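Local coordinates for protein putative aminotransferase (Actinomadura melliaura, PDB 4ZWV) that probably acts as a pyridoxal phosphate-dependent sugar aminotransferase in making the aminopentose of the indolocarbazole AT2433, at residues A[17-22]-A[248-253]; A[147-150]-A[154-157]. All coordinates share one frame; numbering follows the deposited sequence.

Contact 1 of 2, residues A[17-22]-A[248-253]; sequences LDRVAE and IGLANL
Leu250 lies over one face of the Arg19 guanidinium. Its CB sits 3.6 Å above the guanidinium plane, displaced toward the rim, and is 3.7 Å from Arg19 NH1. Leu250 CD1 is on the group as well, 3.9 Å from Arg19 NH2. The main polar partner of the group is Glu37 of helix 33-46, which forms a salt bridge with NH1 and which Leu250 also touches. Glu22, one turn further along the same helix as Arg19, is modelled in two positions. In one of them its OE1 is 3.3 Å from Arg19 NH2, so this second salt bridge is doubtful. The Arg19 chain bends at chi2 (-69°) and again at chi3, which folds it alongside the partner helix. On the way its CG passes 4.0 Å from Ala251 CB.

Segments 17-22 and 248-253 run nearly antiparallel, at 150°, with their axes 8.6 Å apart at closest. They lie on the N-terminal helix 16-26 and the long helix 243-273 of a DegT/DnrJ/EryC1 family aminotransferase. An alanine in place of Arg19 would probably uncover the Leu250 side chain and leave Glu37 without this cation.

Beside the arginine the contact is wholly apolar. Val20 and Ile248 lie side by side and point the same way, with Val20 CG2 3.8 Å from Ile248 CG1. Both side chains also reach the dimer interface. Val20 packs on Phe24 of the second subunit, and Ile248 on Leu244 of that subunit.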
loop_
_atom_site.group_PDB
_atom_site.type_symbol
_atom_site.label_atom_id
_atom_site.label_comp_id
_atom_site.label_asym_id
_atom_site.label_seq_id
_atom_site.Cartn_x
_atom_site.Cartn_y
_atom_site.Cartn_z
ATOM N N LEU A 17 -14.305 -18.345 0.658
ATOM C CA LEU A 17 -13.320 -19.380 0.342
ATOM C C LEU A 17 -13.526 -19.891 -1.083
ATOM O O LEU A 17 -12.560 -20.135 -1.804
ATOM C CB LEU A 17 -13.396 -20.524 1.354
ATOM C CG LEU A 17 -12.258 -21.548 1.284
ATOM C CD1 LEU A 17 -10.924 -20.848 1.545
ATOM C CD2 LEU A 17 -12.493 -22.673 2.293
ATOM N N ASP A 18 -14.789 -20.045 -1.480
ATOM C CA ASP A 18 -15.142 -20.450 -2.847
ATOM C C ASP A 18 -14.588 -19.451 -3.873
ATOM O O ASP A 18 -14.042 -19.849 -4.901
ATOM C CB ASP A 18 -16.671 -20.569 -2.982
ATOM C CG ASP A 18 -17.148 -20.636 -4.437
ATOM O OD1 ASP A 18 -17.400 -19.567 -5.043
ATOM O OD2 ASP A 18 -17.299 -21.756 -4.963
ATOM N N ARG A 19 -14.712 -18.164 -3.585
ATOM C CA ARG A 19 -14.223 -17.149 -4.515
ATOM C C ARG A 19 -12.703 -17.121 -4.573
ATOM O O ARG A 19 -12.119 -16.964 -5.651
ATOM C CB ARG A 19 -14.744 -15.763 -4.139
ATOM C CG ARG A 19 -16.210 -15.552 -4.450
ATOM C CD ARG A 19 -16.424 -15.509 -5.952
ATOM N NE ARG A 19 -17.523 -14.622 -6.315
ATOM C CZ ARG A 19 -17.622 -14.003 -7.484
ATOM N NH1 ARG A 19 -18.662 -13.220 -7.723
ATOM N NH2 ARG A 19 -16.689 -14.172 -8.416
ATOM N N VAL A 20 -12.053 -17.275 -3.425
ATOM C CA VAL A 20 -10.586 -17.312 -3.404
ATOM C C VAL A 20 -10.071 -18.541 -4.152
ATOM O O VAL A 20 -9.076 -18.464 -4.881
ATOM C CB VAL A 20 -10.042 -17.293 -1.962
ATOM C CG1 VAL A 20 -8.538 -17.573 -1.936
ATOM C CG2 VAL A 20 -10.347 -15.943 -1.324
ATOM N N ALA A 21 -10.752 -19.672 -3.997
ATOM C CA ALA A 21 -10.363 -20.880 -4.729
ATOM C C ALA A 21 -10.391 -20.628 -6.237
ATOM O O ALA A 21 -9.538 -21.128 -6.966
ATOM C CB ALA A 21 -11.276 -22.059 -4.366
ATOM N N GLU A 22 -11.385 -19.863 -6.685
ATOM C CA GLU A 22 -11.526 -19.500 -8.096
ATOM C C GLU A 22 -10.301 -18.713 -8.573
ATOM O O GLU A 22 -9.760 -18.981 -9.650
ATOM C CB GLU A 22 -12.816 -18.688 -8.311
ATOM C CG GLU A 22 -13.050 -18.205 -9.748
ATOM C CD GLU A 22 -14.144 -17.136 -9.862
ATOM O OE1 GLU A 22 -14.726 -16.735 -8.831
ATOM O OE2 GLU A 22 -14.422 -16.685 -10.992
ATOM N N ILE A 248 -12.897 -11.606 -2.438
ATOM C CA ILE A 248 -13.431 -11.576 -1.085
ATOM C C ILE A 248 -14.536 -10.520 -0.976
ATOM O O ILE A 248 -15.604 -10.790 -0.423
ATOM C CB ILE A 248 -12.308 -11.314 -0.060
ATOM C CG1 ILE A 248 -11.327 -12.492 -0.090
ATOM C CG2 ILE A 248 -12.896 -11.127 1.345
ATOM C CD1 ILE A 248 -10.047 -12.248 0.692
ATOM N N GLY A 249 -14.291 -9.341 -1.532
ATOM C CA GLY A 249 -15.315 -8.306 -1.575
ATOM C C GLY A 249 -16.575 -8.765 -2.286
ATOM O O GLY A 249 -17.681 -8.504 -1.813
ATOM N N LEU A 250 -16.422 -9.450 -3.417
ATOM C CA LEU A 250 -17.582 -9.961 -4.155
ATOM C C LEU A 250 -18.412 -10.904 -3.292
ATOM O O LEU A 250 -19.651 -10.835 -3.281
ATOM C CB LEU A 250 -17.136 -10.682 -5.430
ATOM C CG LEU A 250 -16.754 -9.733 -6.561
ATOM C CD1 LEU A 250 -15.867 -10.410 -7.614
ATOM C CD2 LEU A 250 -18.004 -9.137 -7.196
ATOM N N ALA A 251 -17.732 -11.769 -2.547
ATOM C CA ALA A 251 -18.418 -12.707 -1.672
ATOM C C ALA A 251 -19.170 -11.990 -0.562
ATOM O O ALA A 251 -20.246 -12.423 -0.139
ATOM C CB ALA A 251 -17.419 -13.700 -1.071
ATOM N N ASN A 252 -18.614 -10.884 -0.091
ATOM C CA ASN A 252 -19.201 -10.193 1.044
ATOM C C ASN A 252 -20.312 -9.216 0.651
ATOM O O ASN A 252 -21.056 -8.730 1.509
ATOM C CB ASN A 252 -18.106 -9.489 1.833
ATOM C CG ASN A 252 -17.302 -10.460 2.663
ATOM O OD1 ASN A 252 -17.819 -11.499 3.082
ATOM N ND2 ASN A 252 -16.039 -10.143 2.899
ATOM N N LEU A 253 -20.447 -8.954 -0.643
ATOM C CA LEU A 253 -21.502 -8.061 -1.119
ATOM C C LEU A 253 -22.881 -8.640 -0.866
ATOM O O LEU A 253 -23.841 -7.897 -0.680
ATOM C CB LEU A 253 -21.344 -7.772 -2.609
ATOM C CG LEU A 253 -20.486 -6.572 -2.991
ATOM C CD1 LEU A 253 -20.335 -6.511 -4.501
ATOM C CD2 LEU A 253 -21.124 -5.298 -2.457
#

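Contact 2 of 2, residues A[147-150]-A[154-157]; sequences RAER and FRPA
Glu149 and Arg155 both carry CG anti to the backbone N, with chi1 at -177° and -174°. Beyond CG the Glu149 chain is extended, and the Arg155 chain runs straight from CG to NE. The two side chains slant across each other and meet at their charged ends. Glu149 is near the end of helix 138-152, and Arg155 is in the loop that leads from it into strand 157-161 of the seven-stranded mixed sheet. This is a helix-to-strand connection in the large domain of a fold type I PLP enzyme, away from the cofactor site.

Backbone and side chain both hold the turn. Phe154 O faces the last turns of the helix and accepts a CA-H...O contact from Glu149 CA at 3.4 Å. Nearby, Arg155 CB lies 3.7 Å from Glu149 CD, so the aliphatic part of the arginine lines the carboxylate. Deeper in, Ala148 CB approaches Pro156 CD at 4.4 Å. This loose apolar contact is continued by Leu145, which Pro156 also touches.

The side chain of Phe154 leaves the backbone away from 147-150, and its ring forms a cation-pi pair with Arg74. Arg155 NH1 has a second acid partner, Asp146 on the helix. Two carboxylates thus share this nitrogen, which probably helps fix the rotation of the guanidinium.

The carboxylate and guanidinium planes of Glu149 and Arg155 stand 66° apart. Arg155 NH1 donates to Glu149 OE1 at 2.9 Å. The oxygen lies at the guanidinium edge, in its plane, and is met nearly along its own C-O bond direction.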
loop_
_atom_site.group_PDB
_atom_site.type_symbol
_atom_site.label_atom_id
_atom_site.label_comp_id
_atom_site.label_asym_id
_atom_site.label_seq_id
_atom_site.Cartn_x
_atom_site.Cartn_y
_atom_site.Cartn_z
ATOM N N ARG A 147 -18.262 30.425 -1.610
ATOM C CA ARG A 147 -17.809 31.710 -1.092
ATOM C C ARG A 147 -16.287 31.808 -1.103
ATOM O O ARG A 147 -15.745 32.884 -1.360
ATOM C CB ARG A 147 -18.361 31.944 0.320
ATOM C CG ARG A 147 -19.878 32.127 0.344
ATOM C CD ARG A 147 -20.421 32.501 1.726
ATOM N NE ARG A 147 -20.314 31.410 2.697
ATOM C CZ ARG A 147 -21.174 30.394 2.788
ATOM N NH1 ARG A 147 -22.202 30.298 1.948
ATOM N NH2 ARG A 147 -20.999 29.461 3.711
ATOM N N ALA A 148 -15.606 30.701 -0.822
ATOM C CA ALA A 148 -14.148 30.695 -0.839
ATOM C C ALA A 148 -13.634 30.950 -2.251
ATOM O O ALA A 148 -12.664 31.682 -2.444
ATOM C CB ALA A 148 -13.602 29.369 -0.303
ATOM N N GLU A 149 -14.290 30.346 -3.236
ATOM C CA GLU A 149 -13.893 30.515 -4.633
ATOM C C GLU A 149 -14.065 31.971 -5.083
ATOM O O GLU A 149 -13.223 32.518 -5.806
ATOM C CB GLU A 149 -14.703 29.561 -5.523
ATOM C CG GLU A 149 -14.346 29.590 -7.003
ATOM C CD GLU A 149 -15.044 28.490 -7.785
ATOM O OE1 GLU A 149 -16.010 27.898 -7.260
ATOM O OE2 GLU A 149 -14.610 28.193 -8.916
ATOM N N ARG A 150 -15.157 32.589 -4.642
ATOM C CA ARG A 150 -15.404 33.995 -4.918
ATOM C C ARG A 150 -14.273 34.857 -4.362
ATOM O O ARG A 150 -13.804 35.795 -5.015
ATOM C CB ARG A 150 -16.748 34.421 -4.319
ATOM C CG ARG A 150 -17.163 35.834 -4.664
ATOM C CD ARG A 150 -18.549 36.158 -4.129
ATOM N NE ARG A 150 -18.991 37.464 -4.601
ATOM C CZ ARG A 150 -19.926 37.655 -5.526
ATOM N NH1 ARG A 150 -20.249 38.886 -5.891
ATOM N NH2 ARG A 150 -20.541 36.620 -6.080
ATOM N N PHE A 154 -9.514 30.406 -6.472
ATOM C CA PHE A 154 -9.401 28.961 -6.530
ATOM C C PHE A 154 -10.440 28.366 -5.606
ATOM O O PHE A 154 -10.883 28.993 -4.644
ATOM C CB PHE A 154 -7.977 28.509 -6.151
ATOM C CG PHE A 154 -7.574 28.849 -4.734
ATOM C CD1 PHE A 154 -7.993 28.062 -3.664
ATOM C CD2 PHE A 154 -6.743 29.935 -4.475
ATOM C CE1 PHE A 154 -7.621 28.375 -2.361
ATOM C CE2 PHE A 154 -6.359 30.250 -3.166
ATOM C CZ PHE A 154 -6.797 29.464 -2.118
ATOM N N ARG A 155 -10.836 27.141 -5.916
ATOM C CA ARG A 155 -11.814 26.425 -5.116
ATOM C C ARG A 155 -11.117 25.213 -4.528
ATOM O O ARG A 155 -10.790 24.287 -5.264
ATOM C CB ARG A 155 -13.006 26.008 -5.973
ATOM C CG ARG A 155 -14.139 25.372 -5.184
ATOM C CD ARG A 155 -15.179 24.751 -6.111
ATOM N NE ARG A 155 -16.327 24.238 -5.363
ATOM C CZ ARG A 155 -17.400 24.965 -5.066
ATOM N NH1 ARG A 155 -17.476 26.224 -5.468
ATOM N NH2 ARG A 155 -18.398 24.429 -4.377
ATOM N N PRO A 156 -10.890 25.205 -3.205
ATOM C CA PRO A 156 -10.230 24.037 -2.610
ATOM C C PRO A 156 -11.019 22.760 -2.854
ATOM O O PRO A 156 -12.248 22.765 -2.743
ATOM C CB PRO A 156 -10.193 24.368 -1.113
ATOM C CG PRO A 156 -10.344 25.851 -1.037
ATOM C CD PRO A 156 -11.210 26.237 -2.204
ATOM N N ALA A 157 -10.316 21.688 -3.183
ATOM C CA ALA A 157 -10.951 20.401 -3.379
ATOM C C ALA A 157 -11.381 19.808 -2.059
ATOM O O ALA A 157 -10.727 20.014 -1.040
ATOM C CB ALA A 157 -10.010 19.453 -4.086
#

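In the fold
Contacts 1 and 2 lie on opposite sides of the chain's centre. Their centres are 43 Å apart, and their nearest atoms are about 27 Å apart. They share no helix or strand. Along the chain contact 2 is nested inside contact 1: residues 17-22 come first, then 147-150 and 154-157, then 248-253. Contact 1 pairs helix 16-26 with the distant helix 243-273, bridging more than 220 residues, and borders the second subunit. Contact 2 is local, closing the connection between helix 138-152 and strand 157-161, the middle strand of the seven-stranded sheet, where no other chain touches it. One contact joins remote parts; the other fixes a single connection.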